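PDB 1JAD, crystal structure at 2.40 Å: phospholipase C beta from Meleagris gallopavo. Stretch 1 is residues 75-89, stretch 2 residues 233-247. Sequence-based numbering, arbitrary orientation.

Stretch 1 75-89: QVVELKERLEMELIH
Stretch 2, residues 233-247: EVQEMVKNYMKEVFP

Two helices pack side by side here, residues 75-89 and residues 233-245, with Phe-246 just beyond the second. Their N-to-C directions differ by 133°, so the chains run roughly counter to each other but splay; the axes approach to 9.5 Å. The register is set where Glu-84 CA lies 6.3 Å from Gln-235 CA. Both backbones are helical, with phi and psi mostly near -65° and -40°, and carry the usual i to i+4 bonds, such as Leu-87 N to Leu-83 O at 3.0 Å and Lys-239 N to Gln-235 O at 3.1 Å. The second helix is kinked at Lys-243 and Glu-244, whose N atoms bond instead three residues back, Glu-244 N reaching Tyr-241 O at 3.0 Å.

No hydrogen bond crosses the interface; 567 Å² of surface is buried, both sides summed, mainly by apolar side chains. Val-76, Leu-83 and Leu-87 point toward the second helix, meeting Val-234, Val-238, Tyr-241 and Met-242, which point back. Of these, Leu-83, Leu-87, Val-234, Val-238 and Tyr-241 are buried.

Val-238 (chi1 t) is the central bump. Its CG1 lies 4.0 Å from Leu-83 CD2, and its CG2 lies 3.7 Å from Leu-87 CD1 and 3.9 Å from Glu-84 CG, so the short branched valine occupies the hollow framed by these three side chains. Leu-83 (t, p) also sends CD2 to within 3.7 Å of Tyr-241 CD2, meeting the ring obliquely. The tyrosine (chi1 t, chi2 64°) lends its carbon ring to the apolar layer while its OH is hydrogen-bonded elsewhere in the structure.

Leu-87 (m, t) has its CD1 3.2 Å from Met-237 CE, a very tight contact. Met-237, a selenomethionine, leaves its backbone sideways, but its long flexible chain (chi1 t, chi2 -94°, chi3 m) bends its end inward. Val-234 (m) sits between two larger neighbours, CG1 4.1 Å from Leu-87 CB and CG2 3.3 Å from Ile-88 CD1, the end of an isoleucine (m, m) that starts sideways.

Toward the other end, selenomethionine Met-242 (m, m, m) curls its CE to 4.1 Å from Val-76 CG2. Val-76 CG2 also lies 3.6 Å from Phe-246 CE2 (chi1 m, chi2 -57°), meeting the ring obliquely, so the compact valine (chi1 p) touches both larger side chains.

Lys-80 (t, t, t, m), at the edge, donates from NZ to Glu-84 OE2 at 3.1 Å, a salt bridge one turn apart; Lys-80 CE comes 4.5 Å from Met-242 CG. Glu-84 (m, t, chi3 54°) starts sideways but brings its end nearer: OE1 lies 3.3 Å from Gln-235 CG, the carboxylate resting against that residue's aliphatic part.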

# COMPACT_ATOMS: atom_id res chain seq x y z
N GLN A 75 -11.96 62.31 4.29
CA GLN A 75 -10.87 61.37 4.05
C GLN A 75 -10.76 60.29 5.12
O GLN A 75 -9.91 59.41 5.04
CB GLN A 75 -9.55 62.14 3.92
CG GLN A 75 -9.47 63.42 4.78
CD GLN A 75 -10.31 64.58 4.23
OE1 GLN A 75 -10.41 65.65 4.84
NE2 GLN A 75 -10.90 64.37 3.06
N VAL A 76 -11.62 60.36 6.14
CA VAL A 76 -11.61 59.38 7.21
C VAL A 76 -12.35 58.13 6.72
O VAL A 76 -11.95 57.00 6.99
CB VAL A 76 -12.31 59.91 8.48
CG1 VAL A 76 -13.79 60.13 8.21
CG2 VAL A 76 -12.12 58.94 9.62
N VAL A 77 -13.44 58.36 5.98
CA VAL A 77 -14.23 57.26 5.44
C VAL A 77 -13.39 56.57 4.38
O VAL A 77 -13.37 55.34 4.28
CB VAL A 77 -15.53 57.79 4.79
CG1 VAL A 77 -16.33 56.63 4.23
CG2 VAL A 77 -16.34 58.55 5.82
N GLU A 78 -12.69 57.37 3.58
CA GLU A 78 -11.83 56.88 2.52
C GLU A 78 -10.92 55.79 3.07
O GLU A 78 -10.59 54.82 2.38
CB GLU A 78 -10.97 58.03 1.99
CG GLU A 78 -11.75 59.27 1.54
CD GLU A 78 -12.32 59.15 0.14
OE1 GLU A 78 -13.00 58.13 -0.15
OE2 GLU A 78 -12.09 60.08 -0.66
N LEU A 79 -10.50 55.96 4.32
CA LEU A 79 -9.62 55.01 4.99
C LEU A 79 -10.40 53.94 5.74
O LEU A 79 -9.98 52.78 5.78
CB LEU A 79 -8.71 55.74 5.98
CG LEU A 79 -7.67 56.72 5.45
CD1 LEU A 79 -7.05 57.48 6.60
CD2 LEU A 79 -6.62 55.97 4.66
N LYS A 80 -11.52 54.33 6.33
CA LYS A 80 -12.34 53.39 7.08
C LYS A 80 -12.72 52.21 6.21
O LYS A 80 -12.51 51.06 6.59
CB LYS A 80 -13.60 54.10 7.59
CG LYS A 80 -14.52 53.23 8.42
CD LYS A 80 -15.68 54.08 8.95
CE LYS A 80 -16.69 53.24 9.71
NZ LYS A 80 -17.34 52.23 8.84
N GLU A 81 -13.27 52.49 5.04
CA GLU A 81 -13.67 51.43 4.12
C GLU A 81 -12.44 50.65 3.63
O GLU A 81 -12.48 49.43 3.49
CB GLU A 81 -14.42 52.01 2.93
CG GLU A 81 -15.64 52.85 3.28
CD GLU A 81 -16.45 53.23 2.05
OE1 GLU A 81 -15.86 53.75 1.08
OE2 GLU A 81 -17.68 53.01 2.05
N ARG A 82 -11.37 51.39 3.36
CA ARG A 82 -10.12 50.80 2.87
C ARG A 82 -9.57 49.82 3.89
O ARG A 82 -8.97 48.80 3.53
CB ARG A 82 -9.12 51.91 2.61
CG ARG A 82 -7.83 51.48 1.94
CD ARG A 82 -7.00 52.71 1.64
NE ARG A 82 -7.80 53.70 0.92
CZ ARG A 82 -7.40 54.93 0.62
NH1 ARG A 82 -6.18 55.34 0.97
NH2 ARG A 82 -8.21 55.75 -0.03
N LEU A 83 -9.76 50.14 5.17
CA LEU A 83 -9.31 49.31 6.28
C LEU A 83 -10.11 48.01 6.27
O LEU A 83 -9.56 46.92 6.36
CB LEU A 83 -9.55 50.03 7.60
CG LEU A 83 -9.26 49.25 8.88
CD1 LEU A 83 -7.80 48.84 8.92
CD2 LEU A 83 -9.60 50.11 10.08
N GLU A 84 -11.43 48.17 6.15
CA GLU A 84 -12.34 47.04 6.12
C GLU A 84 -11.99 46.03 5.05
O GLU A 84 -12.05 44.82 5.29
CB GLU A 84 -13.78 47.54 5.92
CG GLU A 84 -14.32 48.31 7.12
CD GLU A 84 -15.76 48.76 6.95
OE1 GLU A 84 -16.63 47.91 6.66
OE2 GLU A 84 -16.02 49.97 7.14
N MSE A 85 -11.61 46.51 3.87
CA MSE A 85 -11.28 45.62 2.77
C MSE A 85 -9.92 44.93 2.94
O MSE A 85 -9.74 43.80 2.47
CB MSE A 85 -11.32 46.38 1.44
CG MSE A 85 -11.41 45.47 0.21
SE MSE A 85 -12.86 44.31 0.23
CE MSE A 85 -14.26 45.50 0.44
N GLU A 86 -8.97 45.58 3.60
CA GLU A 86 -7.68 44.94 3.83
C GLU A 86 -7.80 43.88 4.91
O GLU A 86 -7.02 42.93 4.96
CB GLU A 86 -6.62 45.97 4.21
CG GLU A 86 -6.09 46.76 3.03
CD GLU A 86 -4.96 47.70 3.42
OE1 GLU A 86 -3.98 47.23 4.05
OE2 GLU A 86 -5.05 48.90 3.09
N LEU A 87 -8.79 44.06 5.79
CA LEU A 87 -9.03 43.07 6.83
C LEU A 87 -9.76 41.91 6.17
O LEU A 87 -9.44 40.76 6.41
CB LEU A 87 -9.88 43.66 7.96
CG LEU A 87 -9.15 44.65 8.88
CD1 LEU A 87 -10.15 45.22 9.88
CD2 LEU A 87 -8.00 43.94 9.61
N ILE A 88 -10.74 42.22 5.32
CA ILE A 88 -11.47 41.17 4.62
C ILE A 88 -10.46 40.31 3.86
O ILE A 88 -10.42 39.09 4.02
CB ILE A 88 -12.47 41.76 3.60
CG1 ILE A 88 -13.61 42.45 4.33
CG2 ILE A 88 -13.01 40.64 2.71
CD1 ILE A 88 -14.51 41.52 5.10
N HIS A 89 -9.63 40.95 3.02
CA HIS A 89 -8.63 40.21 2.27
C HIS A 89 -7.72 39.42 3.18
O HIS A 89 -7.38 38.28 2.89
CB HIS A 89 -7.82 41.14 1.38
CG HIS A 89 -8.56 41.61 0.16
ND1 HIS A 89 -7.99 42.39 -0.82
CD2 HIS A 89 -9.84 41.39 -0.23
CE1 HIS A 89 -8.88 42.63 -1.76
NE2 HIS A 89 -10.01 42.03 -1.44
N GLU A 233 -17.62 40.11 11.19
CA GLU A 233 -16.59 40.09 12.22
C GLU A 233 -15.55 41.20 12.05
O GLU A 233 -14.80 41.52 12.97
CB GLU A 233 -15.88 38.73 12.25
CG GLU A 233 -16.77 37.55 12.64
CD GLU A 233 -16.01 36.24 12.63
OE1 GLU A 233 -15.02 36.11 13.37
OE2 GLU A 233 -16.41 35.33 11.87
N VAL A 234 -15.50 41.78 10.85
CA VAL A 234 -14.54 42.85 10.58
C VAL A 234 -15.17 44.22 10.73
O VAL A 234 -14.62 45.09 11.41
CB VAL A 234 -13.92 42.72 9.17
CG1 VAL A 234 -13.10 41.45 9.09
CG2 VAL A 234 -15.01 42.71 8.12
N GLN A 235 -16.33 44.42 10.10
CA GLN A 235 -17.02 45.71 10.18
C GLN A 235 -17.22 46.08 11.65
O GLN A 235 -17.15 47.25 12.01
CB GLN A 235 -18.36 45.63 9.47
CG GLN A 235 -18.25 45.30 7.99
CD GLN A 235 -19.59 45.27 7.28
OE1 GLN A 235 -20.49 44.55 7.69
NE2 GLN A 235 -19.72 46.05 6.22
N GLU A 236 -17.45 45.07 12.49
CA GLU A 236 -17.63 45.29 13.92
C GLU A 236 -16.29 45.61 14.57
O GLU A 236 -16.15 46.66 15.20
CB GLU A 236 -18.23 44.05 14.59
CG GLU A 236 -19.65 43.70 14.16
CD GLU A 236 -20.24 42.55 14.97
OE1 GLU A 236 -19.64 41.45 14.98
OE2 GLU A 236 -21.31 42.74 15.60
N MSE A 237 -15.32 44.72 14.42
CA MSE A 237 -14.00 44.92 15.00
C MSE A 237 -13.47 46.32 14.65
O MSE A 237 -12.71 46.91 15.42
CB MSE A 237 -13.03 43.83 14.51
CG MSE A 237 -11.63 43.88 15.12
SE MSE A 237 -10.38 44.81 14.17
CE MSE A 237 -10.23 43.75 12.73
N VAL A 238 -13.90 46.84 13.51
CA VAL A 238 -13.50 48.18 13.08
C VAL A 238 -14.26 49.22 13.89
O VAL A 238 -13.67 50.16 14.41
CB VAL A 238 -13.80 48.41 11.58
CG1 VAL A 238 -13.45 49.84 11.19
CG2 VAL A 238 -12.99 47.44 10.73
N LYS A 239 -15.58 49.05 13.99
CA LYS A 239 -16.43 49.96 14.75
C LYS A 239 -15.80 50.17 16.13
O LYS A 239 -15.62 51.30 16.57
CB LYS A 239 -17.83 49.35 14.89
CG LYS A 239 -18.85 50.25 15.56
CD LYS A 239 -20.19 49.53 15.70
CE LYS A 239 -20.69 48.99 14.37
NZ LYS A 239 -20.85 50.07 13.35
N ASN A 240 -15.47 49.07 16.80
CA ASN A 240 -14.83 49.12 18.11
C ASN A 240 -13.52 49.88 17.97
O ASN A 240 -13.11 50.62 18.87
CB ASN A 240 -14.53 47.71 18.63
CG ASN A 240 -15.78 46.97 19.10
OD1 ASN A 240 -16.75 46.84 18.36
ND2 ASN A 240 -15.74 46.48 20.33
N TYR A 241 -12.86 49.67 16.84
CA TYR A 241 -11.57 50.30 16.54
C TYR A 241 -11.69 51.81 16.35
O TYR A 241 -10.82 52.57 16.78
CB TYR A 241 -10.98 49.66 15.28
CG TYR A 241 -9.59 50.14 14.92
CD1 TYR A 241 -8.51 49.91 15.77
CD2 TYR A 241 -9.37 50.81 13.72
CE1 TYR A 241 -7.23 50.34 15.43
CE2 TYR A 241 -8.09 51.25 13.37
CZ TYR A 241 -7.03 51.01 14.23
OH TYR A 241 -5.76 51.43 13.89
N MSE A 242 -12.78 52.25 15.72
CA MSE A 242 -13.00 53.68 15.48
C MSE A 242 -13.38 54.42 16.76
O MSE A 242 -13.69 55.61 16.73
CB MSE A 242 -14.09 53.89 14.43
CG MSE A 242 -13.74 53.37 13.04
SE MSE A 242 -12.22 54.09 12.33
CE MSE A 242 -12.67 55.84 12.18
N LYS A 243 -13.36 53.72 17.89
CA LYS A 243 -13.67 54.32 19.17
C LYS A 243 -12.39 54.36 19.99
O LYS A 243 -12.32 55.02 21.03
CB LYS A 243 -14.75 53.51 19.89
CG LYS A 243 -16.06 53.43 19.14
CD LYS A 243 -17.11 52.64 19.91
CE LYS A 243 -18.43 52.61 19.17
NZ LYS A 243 -19.46 51.84 19.92
N GLU A 244 -11.39 53.65 19.51
CA GLU A 244 -10.09 53.57 20.17
C GLU A 244 -9.16 54.58 19.52
O GLU A 244 -8.11 54.92 20.07
CB GLU A 244 -9.51 52.16 20.01
CG GLU A 244 -10.43 51.04 20.49
CD GLU A 244 -9.90 49.65 20.15
OE1 GLU A 244 -8.80 49.29 20.63
OE2 GLU A 244 -10.58 48.92 19.41
N VAL A 245 -9.56 55.07 18.34
CA VAL A 245 -8.76 56.03 17.59
C VAL A 245 -9.16 57.48 17.85
O VAL A 245 -8.35 58.29 18.31
CB VAL A 245 -8.86 55.77 16.07
CG1 VAL A 245 -7.98 56.76 15.32
CG2 VAL A 245 -8.44 54.34 15.75
N PHE A 246 -10.42 57.82 17.57
CA PHE A 246 -10.89 59.18 17.76
C PHE A 246 -11.63 59.43 19.08
O PHE A 246 -11.11 60.13 19.95
CB PHE A 246 -11.77 59.62 16.57
CG PHE A 246 -11.06 59.60 15.25
CD1 PHE A 246 -9.90 60.34 15.05
CD2 PHE A 246 -11.56 58.84 14.19
CE1 PHE A 246 -9.25 60.33 13.82
CE2 PHE A 246 -10.91 58.81 12.96
CZ PHE A 246 -9.75 59.56 12.77
N PRO A 247 -12.84 58.86 19.25
CA PRO A 247 -13.60 59.06 20.48
C PRO A 247 -12.85 58.65 21.75
O PRO A 247 -13.27 57.67 22.39
CB PRO A 247 -14.85 58.22 20.24
CG PRO A 247 -15.02 58.33 18.74
CD PRO A 247 -13.60 57.99 18.34